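Local coordinates for protein mevalonate 3-kinase (Thermoplasma acidophilum, PDB 4RKS) that phosphorylates the 3-hydroxyl of (R)-mevalonate with ATP, giving mevalonate 3-phosphate in an alternative mevalonate pathway of extreme acidophiles, at residues Phe190-Asp201 with Thr317-Ile327; Thr21-Ala29 with Phe104-Thr112. All blocks are in the same frame, centred on the assembly; numbering follows the deposited sequence.

Contact 1 (Phe190-Asp201 with Thr317-Ile327); sequences FSGYSIVAFAFD and TFGSKKKMLRI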
loop_
_atom_site.group_PDB
_atom_site.type_symbol
_atom_site.label_atom_id
_atom_site.label_comp_id
_atom_site.label_asym_id
_atom_site.label_seq_id
_atom_site.Cartn_x
_atom_site.Cartn_y
_atom_site.Cartn_z
ATOM N N PHE A 190 -1.912 11.756 -12.591
ATOM C CA PHE A 190 -1.924 10.484 -13.326
ATOM C C PHE A 190 -3.191 10.256 -14.147
ATOM O O PHE A 190 -3.473 9.123 -14.544
ATOM C CB PHE A 190 -1.761 9.295 -12.373
ATOM C CG PHE A 190 -0.491 9.318 -11.588
ATOM C CD1 PHE A 190 -0.403 10.047 -10.407
ATOM C CD2 PHE A 190 0.614 8.602 -12.020
ATOM C CE1 PHE A 190 0.765 10.062 -9.670
ATOM C CE2 PHE A 190 1.789 8.615 -11.299
ATOM C CZ PHE A 190 1.870 9.355 -10.118
ATOM N N SER A 191 -3.948 11.314 -14.409
ATOM C CA SER A 191 -5.245 11.153 -15.062
ATOM C C SER A 191 -5.105 10.608 -16.494
ATOM O O SER A 191 -6.040 10.013 -17.035
ATOM C CB SER A 191 -6.001 12.482 -15.073
ATOM O OG SER A 191 -5.239 13.488 -15.712
ATOM N N GLY A 192 -3.939 10.801 -17.101
ATOM C CA GLY A 192 -3.698 10.286 -18.437
ATOM C C GLY A 192 -3.138 8.875 -18.413
ATOM O O GLY A 192 -2.725 8.345 -19.443
ATOM N N TYR A 193 -3.116 8.254 -17.236
ATOM C CA TYR A 193 -2.494 6.938 -17.108
ATOM C C TYR A 193 -3.414 5.956 -16.422
ATOM O O TYR A 193 -4.282 6.342 -15.634
ATOM C CB TYR A 193 -1.162 7.047 -16.352
ATOM C CG TYR A 193 -0.143 7.812 -17.149
ATOM C CD1 TYR A 193 -0.140 9.202 -17.149
ATOM C CD2 TYR A 193 0.798 7.149 -17.932
ATOM C CE1 TYR A 193 0.778 9.915 -17.900
ATOM C CE2 TYR A 193 1.726 7.856 -18.687
ATOM C CZ TYR A 193 1.706 9.240 -18.662
ATOM O OH TYR A 193 2.612 9.962 -19.398
ATOM N N SER A 194 -3.242 4.684 -16.750
ATOM C CA SER A 194 -3.971 3.627 -16.073
ATOM C C SER A 194 -2.999 2.527 -15.719
ATOM O O SER A 194 -1.893 2.475 -16.241
ATOM C CB SER A 194 -5.106 3.065 -16.946
ATOM O OG SER A 194 -5.930 4.099 -17.458
ATOM N N ILE A 195 -3.426 1.638 -14.833
ATOM C CA ILE A 195 -2.648 0.452 -14.533
ATOM C C ILE A 195 -3.493 -0.781 -14.798
ATOM O O ILE A 195 -4.587 -0.930 -14.239
ATOM C CB ILE A 195 -2.146 0.461 -13.073
ATOM C CG1 ILE A 195 -1.082 1.553 -12.900
ATOM C CG2 ILE A 195 -1.566 -0.900 -12.685
ATOM C CD1 ILE A 195 -0.619 1.758 -11.471
ATOM N N VAL A 196 -3.017 -1.658 -15.675
ATOM C CA VAL A 196 -3.691 -2.942 -15.833
ATOM C C VAL A 196 -3.023 -3.988 -14.937
ATOM O O VAL A 196 -1.849 -4.314 -15.103
ATOM C CB VAL A 196 -3.696 -3.428 -17.301
ATOM C CG1 VAL A 196 -4.491 -4.741 -17.420
ATOM C CG2 VAL A 196 -4.292 -2.363 -18.194
ATOM N N ALA A 197 -3.782 -4.514 -13.984
ATOM C CA ALA A 197 -3.242 -5.515 -13.070
ATOM C C ALA A 197 -3.527 -6.934 -13.573
ATOM O O ALA A 197 -4.673 -7.296 -13.854
ATOM C CB ALA A 197 -3.815 -5.319 -11.663
ATOM N N PHE A 198 -2.471 -7.729 -13.685
ATOM C CA PHE A 198 -2.607 -9.124 -14.053
ATOM C C PHE A 198 -2.383 -9.988 -12.830
ATOM O O PHE A 198 -1.253 -10.100 -12.339
ATOM C CB PHE A 198 -1.619 -9.487 -15.160
ATOM C CG PHE A 198 -1.865 -8.748 -16.453
ATOM C CD1 PHE A 198 -1.355 -7.478 -16.651
ATOM C CD2 PHE A 198 -2.612 -9.330 -17.468
ATOM C CE1 PHE A 198 -1.576 -6.801 -17.835
ATOM C CE2 PHE A 198 -2.844 -8.655 -18.653
ATOM C CZ PHE A 198 -2.323 -7.392 -18.839
ATOM N N ALA A 199 -3.463 -10.607 -12.349
ATOM C CA ALA A 199 -3.428 -11.421 -11.135
ATOM C C ALA A 199 -3.250 -12.918 -11.434
ATOM O O ALA A 199 -4.099 -13.526 -12.076
ATOM C CB ALA A 199 -4.699 -11.190 -10.326
ATOM N N PHE A 200 -2.151 -13.506 -10.970
ATOM C CA PHE A 200 -1.874 -14.928 -11.199
ATOM C C PHE A 200 -2.212 -15.741 -9.943
ATOM O O PHE A 200 -2.239 -15.198 -8.845
ATOM C CB PHE A 200 -0.410 -15.136 -11.596
ATOM C CG PHE A 200 -0.026 -14.465 -12.883
ATOM C CD1 PHE A 200 0.259 -13.112 -12.917
ATOM C CD2 PHE A 200 0.064 -15.195 -14.061
ATOM C CE1 PHE A 200 0.611 -12.492 -14.100
ATOM C CE2 PHE A 200 0.417 -14.584 -15.246
ATOM C CZ PHE A 200 0.695 -13.230 -15.267
ATOM N N ASP A 201 -2.458 -17.040 -10.090
ATOM C CA ASP A 201 -2.980 -17.807 -8.957
ATOM C C ASP A 201 -1.921 -18.493 -8.088
ATOM O O ASP A 201 -2.273 -19.206 -7.148
ATOM C CB ASP A 201 -3.990 -18.853 -9.446
ATOM C CG ASP A 201 -3.424 -19.771 -10.516
ATOM O OD1 ASP A 201 -4.218 -20.253 -11.354
ATOM O OD2 ASP A 201 -2.197 -20.017 -10.524
ATOM N N THR A 317 -3.085 -14.068 -21.358
ATOM C CA THR A 317 -2.762 -13.575 -20.030
ATOM C C THR A 317 -2.061 -14.650 -19.204
ATOM O O THR A 317 -1.810 -14.458 -18.014
ATOM C CB THR A 317 -4.028 -13.102 -19.301
ATOM O OG1 THR A 317 -4.920 -14.209 -19.110
ATOM C CG2 THR A 317 -4.731 -12.030 -20.116
ATOM N N PHE A 318 -1.743 -15.773 -19.848
ATOM C CA PHE A 318 -1.081 -16.907 -19.199
ATOM C C PHE A 318 -1.809 -17.333 -17.932
ATOM O O PHE A 318 -1.180 -17.647 -16.924
ATOM C CB PHE A 318 0.380 -16.578 -18.881
ATOM C CG PHE A 318 1.166 -16.127 -20.077
ATOM C CD1 PHE A 318 1.870 -17.044 -20.847
ATOM C CD2 PHE A 318 1.183 -14.789 -20.447
ATOM C CE1 PHE A 318 2.584 -16.632 -21.957
ATOM C CE2 PHE A 318 1.896 -14.371 -21.557
ATOM C CZ PHE A 318 2.600 -15.292 -22.310
ATOM N N GLY A 319 -3.136 -17.338 -17.997
ATOM C CA GLY A 319 -3.952 -17.756 -16.877
ATOM C C GLY A 319 -3.952 -16.750 -15.741
ATOM O O GLY A 319 -3.983 -17.130 -14.570
ATOM N N SER A 320 -3.891 -15.465 -16.081
ATOM C CA SER A 320 -4.083 -14.417 -15.083
ATOM C C SER A 320 -5.427 -13.744 -15.310
ATOM O O SER A 320 -5.957 -13.764 -16.414
ATOM C CB SER A 320 -2.948 -13.386 -15.127
ATOM O OG SER A 320 -2.902 -12.686 -16.361
ATOM N N LYS A 321 -5.993 -13.173 -14.257
ATOM C CA LYS A 321 -7.208 -12.386 -14.390
ATOM C C LYS A 321 -6.849 -10.907 -14.376
ATOM O O LYS A 321 -5.851 -10.510 -13.776
ATOM C CB LYS A 321 -8.200 -12.727 -13.279
ATOM C CG LYS A 321 -8.783 -14.131 -13.414
ATOM C CD LYS A 321 -9.715 -14.480 -12.267
ATOM C CE LYS A 321 -10.258 -15.896 -12.420
ATOM N NZ LYS A 321 -11.026 -16.343 -11.222
ATOM N N LYS A 322 -7.669 -10.093 -15.029
ATOM C CA LYS A 322 -7.309 -8.706 -15.282
ATOM C C LYS A 322 -8.201 -7.695 -14.564
ATOM O O LYS A 322 -9.414 -7.866 -14.474
ATOM C CB LYS A 322 -7.331 -8.436 -16.791
ATOM C CG LYS A 322 -6.353 -9.292 -17.584
ATOM C CD LYS A 322 -6.574 -9.148 -19.083
ATOM C CE LYS A 322 -7.883 -9.808 -19.531
ATOM N NZ LYS A 322 -8.122 -9.698 -21.009
ATOM N N LYS A 323 -7.586 -6.631 -14.056
ATOM C CA LYS A 323 -8.333 -5.512 -13.494
ATOM C C LYS A 323 -7.796 -4.191 -14.027
ATOM O O LYS A 323 -6.582 -4.025 -14.192
ATOM C CB LYS A 323 -8.259 -5.514 -11.966
ATOM C CG LYS A 323 -9.594 -5.655 -11.282
ATOM C CD LYS A 323 -10.060 -7.095 -11.289
ATOM C CE LYS A 323 -11.387 -7.248 -10.557
ATOM N NZ LYS A 323 -11.861 -8.663 -10.512
ATOM N N MET A 324 -8.700 -3.252 -14.277
ATOM C CA MET A 324 -8.312 -1.916 -14.705
ATOM C C MET A 324 -8.249 -1.004 -13.483
ATOM O O MET A 324 -9.262 -0.788 -12.816
ATOM C CB MET A 324 -9.301 -1.368 -15.737
ATOM C CG MET A 324 -8.941 0.005 -16.294
ATOM S SD MET A 324 -7.497 0.010 -17.379
ATOM C CE MET A 324 -8.173 -0.824 -18.825
ATOM N N LEU A 325 -7.064 -0.467 -13.206
ATOM C CA LEU A 325 -6.828 0.332 -12.002
ATOM C C LEU A 325 -6.470 1.787 -12.307
ATOM O O LEU A 325 -6.030 2.118 -13.407
ATOM C CB LEU A 325 -5.703 -0.292 -11.169
ATOM C CG LEU A 325 -5.806 -1.769 -10.783
ATOM C CD1 LEU A 325 -4.581 -2.218 -9.985
ATOM C CD2 LEU A 325 -7.076 -2.032 -9.995
ATOM N N ARG A 326 -6.636 2.656 -11.313
ATOM C CA ARG A 326 -6.213 4.040 -11.446
ATOM C C ARG A 326 -5.677 4.584 -10.118
ATOM O O ARG A 326 -5.995 4.059 -9.051
ATOM C CB ARG A 326 -7.365 4.913 -11.945
ATOM C CG ARG A 326 -8.565 4.959 -11.033
ATOM C CD ARG A 326 -9.438 6.172 -11.342
ATOM N NE ARG A 326 -9.731 6.302 -12.768
ATOM C CZ ARG A 326 -10.602 7.171 -13.274
ATOM N NH1 ARG A 326 -11.273 7.988 -12.470
ATOM N NH2 ARG A 326 -10.807 7.219 -14.585
ATOM N N ILE A 327 -4.871 5.638 -10.193
ATOM C CA ILE A 327 -4.303 6.261 -8.987
ATOM C C ILE A 327 -5.382 7.065 -8.268
ATOM O O ILE A 327 -6.069 7.841 -8.904
ATOM C CB ILE A 327 -3.129 7.199 -9.318
ATOM C CG1 ILE A 327 -2.034 6.465 -10.099
ATOM C CG2 ILE A 327 -2.589 7.879 -8.051
ATOM C CD1 ILE A 327 -1.772 5.092 -9.627
HETATM O O HOH W 1 -4.689 7.000 -12.813
#
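S320 lays its CB over the centre of the F200 ring, 3.5 Å from the centroid, a CH-pi contact beside the paired antiparallel strands 193-199 and 321-327 of this GHMP kinase. Strand 193-199 also pairs antiparallel with 298-304, so it lies between the two. I195, A197 and A199 each exchange two backbone hydrogen bonds with L325, K323 and K321 respectively; the straightest runs from I195 N to L325 O (179°). On one face L325 sets CD1 against the small A197, 3.6 Å from its CB, while I195 rests its CB against the CB of L325. Beyond them I195 CD1 meets I327 CD1 at 4.0 Å, and I327 presses CG1 over a face of the F190 ring, centroid at 4.0 Å. The other face carries V196 and F198. M324, its chain bent at chi2 (70°), curls SD back onto S194 CB (3.9 Å) and V196 CG2, with helix 308-312 packed on the same side. K322 runs alongside F198, CG 3.7 Å from CE2, before its NZ reaches F312 O. The turn before strand 321-327 is tied by two hydroxyls: T317 OG1 donates to S320 O, and S320 OG, held between its own N and carbonyl carbon (chi1 64°), donates to T317 O at 2.7 Å while lying in the plane of the F198 ring, at its edge.

Contact 2 (Thr21-Ala29 with Phe104-Thr112); sequences TYRSIGSTA and FEEAFGTKT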
loop_
_atom_site.group_PDB
_atom_site.type_symbol
_atom_site.label_atom_id
_atom_site.label_comp_id
_atom_site.label_asym_id
_atom_site.label_seq_id
_atom_site.Cartn_x
_atom_site.Cartn_y
_atom_site.Cartn_z
ATOM N N THR A 21 -22.543 13.153 23.061
ATOM C CA THR A 21 -21.575 12.205 22.520
ATOM C C THR A 21 -22.127 11.443 21.311
ATOM O O THR A 21 -23.328 11.463 21.039
ATOM C CB THR A 21 -21.111 11.188 23.606
ATOM O OG1 THR A 21 -22.244 10.656 24.309
ATOM C CG2 THR A 21 -20.182 11.858 24.606
ATOM N N TYR A 22 -21.234 10.784 20.577
ATOM C CA TYR A 22 -21.616 9.953 19.434
ATOM C C TYR A 22 -21.467 8.474 19.775
ATOM O O TYR A 22 -20.987 8.131 20.855
ATOM C CB TYR A 22 -20.763 10.295 18.205
ATOM C CG TYR A 22 -20.895 11.731 17.739
ATOM C CD1 TYR A 22 -21.876 12.097 16.825
ATOM C CD2 TYR A 22 -20.040 12.722 18.215
ATOM C CE1 TYR A 22 -22.005 13.414 16.396
ATOM C CE2 TYR A 22 -20.161 14.041 17.789
ATOM C CZ TYR A 22 -21.145 14.377 16.878
ATOM O OH TYR A 22 -21.274 15.680 16.446
ATOM N N ARG A 23 -21.867 7.601 18.853
ATOM C CA ARG A 23 -21.765 6.156 19.077
ATOM C C ARG A 23 -20.757 5.469 18.154
ATOM O O ARG A 23 -20.175 4.463 18.524
ATOM C CB ARG A 23 -23.136 5.509 18.910
ATOM C CG ARG A 23 -24.124 5.967 19.967
ATOM C CD ARG A 23 -25.560 5.790 19.502
ATOM N NE ARG A 23 -26.503 6.162 20.554
ATOM C CZ ARG A 23 -27.075 5.298 21.385
ATOM N NH1 ARG A 23 -26.818 4.000 21.281
ATOM N NH2 ARG A 23 -27.916 5.730 22.313
ATOM N N SER A 24 -20.544 6.021 16.959
ATOM C CA SER A 24 -19.664 5.389 15.988
ATOM C C SER A 24 -19.169 6.350 14.916
ATOM O O SER A 24 -19.736 7.423 14.710
ATOM C CB SER A 24 -20.382 4.230 15.304
ATOM O OG SER A 24 -21.295 4.736 14.342
ATOM N N ILE A 25 -18.114 5.951 14.220
ATOM C CA ILE A 25 -17.661 6.701 13.054
ATOM C C ILE A 25 -17.158 5.725 12.003
ATOM O O ILE A 25 -16.555 4.709 12.328
ATOM C CB ILE A 25 -16.550 7.736 13.401
ATOM C CG1 ILE A 25 -16.251 8.627 12.192
ATOM C CG2 ILE A 25 -15.279 7.052 13.900
ATOM C CD1 ILE A 25 -15.367 9.828 12.504
ATOM N N GLY A 26 -17.436 6.023 10.740
ATOM C CA GLY A 26 -16.958 5.211 9.646
ATOM C C GLY A 26 -15.890 5.903 8.823
ATOM O O GLY A 26 -15.797 7.135 8.806
ATOM N N SER A 27 -15.080 5.114 8.134
ATOM C CA SER A 27 -14.036 5.674 7.271
ATOM C C SER A 27 -13.742 4.726 6.120
ATOM O O SER A 27 -14.215 3.596 6.120
ATOM C CB SER A 27 -12.766 5.955 8.073
ATOM O OG SER A 27 -12.310 4.777 8.712
ATOM N N THR A 28 -12.950 5.189 5.154
ATOM C CA THR A 28 -12.631 4.434 3.935
ATOM C C THR A 28 -11.185 4.744 3.500
ATOM O O THR A 28 -10.788 5.893 3.509
ATOM C CB THR A 28 -13.614 4.798 2.772
ATOM O OG1 THR A 28 -14.954 4.448 3.143
ATOM C CG2 THR A 28 -13.243 4.079 1.441
ATOM N N ALA A 29 -10.399 3.737 3.130
ATOM C CA ALA A 29 -9.109 4.004 2.474
ATOM C C ALA A 29 -8.908 3.042 1.302
ATOM O O ALA A 29 -9.673 2.071 1.142
ATOM C CB ALA A 29 -7.959 3.903 3.467
ATOM N N PHE A 104 -11.398 8.797 21.957
ATOM C CA PHE A 104 -12.657 8.064 21.990
ATOM C C PHE A 104 -13.507 8.426 23.206
ATOM O O PHE A 104 -14.735 8.449 23.128
ATOM C CB PHE A 104 -12.399 6.559 21.968
ATOM C CG PHE A 104 -11.660 6.099 20.762
ATOM C CD1 PHE A 104 -12.196 6.287 19.486
ATOM C CD2 PHE A 104 -10.433 5.473 20.889
ATOM C CE1 PHE A 104 -11.506 5.859 18.364
ATOM C CE2 PHE A 104 -9.740 5.045 19.769
ATOM C CZ PHE A 104 -10.275 5.240 18.512
ATOM N N GLU A 105 -12.854 8.703 24.330
ATOM C CA GLU A 105 -13.582 9.068 25.546
ATOM C C GLU A 105 -14.327 10.387 25.345
ATOM O O GLU A 105 -15.488 10.543 25.749
ATOM C CB GLU A 105 -12.621 9.175 26.737
ATOM C CG GLU A 105 -13.184 9.963 27.916
ATOM C CD GLU A 105 -13.910 9.087 28.923
ATOM O OE1 GLU A 105 -13.399 7.988 29.235
ATOM O OE2 GLU A 105 -14.984 9.503 29.410
ATOM N N GLU A 106 -13.649 11.336 24.716
ATOM C CA GLU A 106 -14.252 12.628 24.403
ATOM C C GLU A 106 -15.394 12.485 23.405
ATOM O O GLU A 106 -16.454 13.088 23.561
ATOM C CB GLU A 106 -13.195 13.587 23.852
ATOM C CG GLU A 106 -13.764 14.841 23.202
ATOM C CD GLU A 106 -14.168 15.904 24.210
ATOM O OE1 GLU A 106 -13.975 15.685 25.428
ATOM O OE2 GLU A 106 -14.674 16.964 23.780
ATOM N N ALA A 107 -15.175 11.676 22.378
ATOM C CA ALA A 107 -16.134 11.554 21.297
ATOM C C ALA A 107 -17.307 10.638 21.646
ATOM O O ALA A 107 -18.446 10.913 21.275
ATOM C CB ALA A 107 -15.429 11.053 20.043
ATOM N N PHE A 108 -17.034 9.547 22.356
ATOM C CA PHE A 108 -18.053 8.520 22.582
ATOM C C PHE A 108 -18.486 8.384 24.041
ATOM O O PHE A 108 -19.506 7.763 24.328
ATOM C CB PHE A 108 -17.550 7.158 22.099
ATOM C CG PHE A 108 -17.298 7.078 20.620
ATOM C CD1 PHE A 108 -17.960 7.909 19.735
ATOM C CD2 PHE A 108 -16.396 6.149 20.110
ATOM C CE1 PHE A 108 -17.721 7.818 18.366
ATOM C CE2 PHE A 108 -16.163 6.050 18.758
ATOM C CZ PHE A 108 -16.822 6.889 17.880
ATOM N N GLY A 109 -17.709 8.934 24.969
ATOM C CA GLY A 109 -18.074 8.817 26.375
ATOM C C GLY A 109 -17.465 7.593 27.026
ATOM O O GLY A 109 -17.714 7.305 28.202
ATOM N N THR A 110 -16.643 6.879 26.262
ATOM C CA THR A 110 -15.952 5.694 26.770
ATOM C C THR A 110 -14.635 5.457 26.031
ATOM O O THR A 110 -14.497 5.808 24.858
ATOM C CB THR A 110 -16.848 4.437 26.664
ATOM O OG1 THR A 110 -16.108 3.282 27.057
ATOM C CG2 THR A 110 -17.347 4.240 25.247
ATOM N N LYS A 111 -13.664 4.892 26.737
ATOM C CA LYS A 111 -12.414 4.449 26.129
ATOM C C LYS A 111 -12.560 3.100 25.432
ATOM O O LYS A 111 -11.673 2.697 24.689
ATOM C CB LYS A 111 -11.302 4.324 27.173
ATOM C CG LYS A 111 -10.924 5.606 27.878
ATOM C CD LYS A 111 -9.888 5.323 28.965
ATOM C CE LYS A 111 -9.453 6.599 29.672
ATOM N NZ LYS A 111 -8.413 6.334 30.717
ATOM N N THR A 112 -13.649 2.380 25.695
ATOM C CA THR A 112 -13.787 1.034 25.134
ATOM C C THR A 112 -14.431 1.080 23.740
ATOM O O THR A 112 -15.602 1.414 23.615
ATOM C CB THR A 112 -14.615 0.119 26.049
ATOM O OG1 THR A 112 -13.998 0.052 27.333
ATOM C CG2 THR A 112 -14.681 -1.289 25.474
#
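A107 O accepts the backbone N-H of Y22 at 2.9 Å in an almost straight bond (177°). It joins the first modelled residues of the chain to the C-terminal end of helix 101-108, just ahead of a classic beta bulge in which R23 and S24 both face E337. T21 closes over the same helix end, its CB 3.6 Å from A107 O and its CG2 near G109 N. G109, at positive phi, is where the chain leaves the helix. F108 is the main bump of the contact. With CG anti to its carbonyl carbon (chi1 -64°), its ring lies against the backbone of 22-25, with R23 O 4.0 Å from the ring plane, over the centre, while Y22 CB meets the edge in plane, 3.9 Å from CE1. Farther in, CZ lies 3.7 Å from S24 CA and 4.3 Å from I25 CG2. I25 and A107 both also touch L141, so the packing continues onto helix 128-141. Backbone and ring meet most closely beside the hydrogen bond, where Y22 O lies 3.2 Å from F108 CD1; the same oxygen receives a CA-H...O contact from F108 CA at 3.4 Å.

Overall arrangement
The centres of contacts 1 and 2 are 37 Å apart and their nearest atoms about 11 Å apart, and they do not touch. In sequence the two follow one another, with both segments of contact 2 ahead of those of contact 1. Strand pairing nevertheless connects them: strand 24-34 pairs with 53-59, which in turn pairs with 321-327 of contact 1. Mevalonate lies about 12 Å from the I195 side chain of contact 1, and the side chain of I327 is about 10 Å from that of substrate-binding R163. ATP-binding residues lie a little way off each contact: the R204 side chain is about 9 Å from that of F200, and the S116 side chain about 9 Å from that of S24.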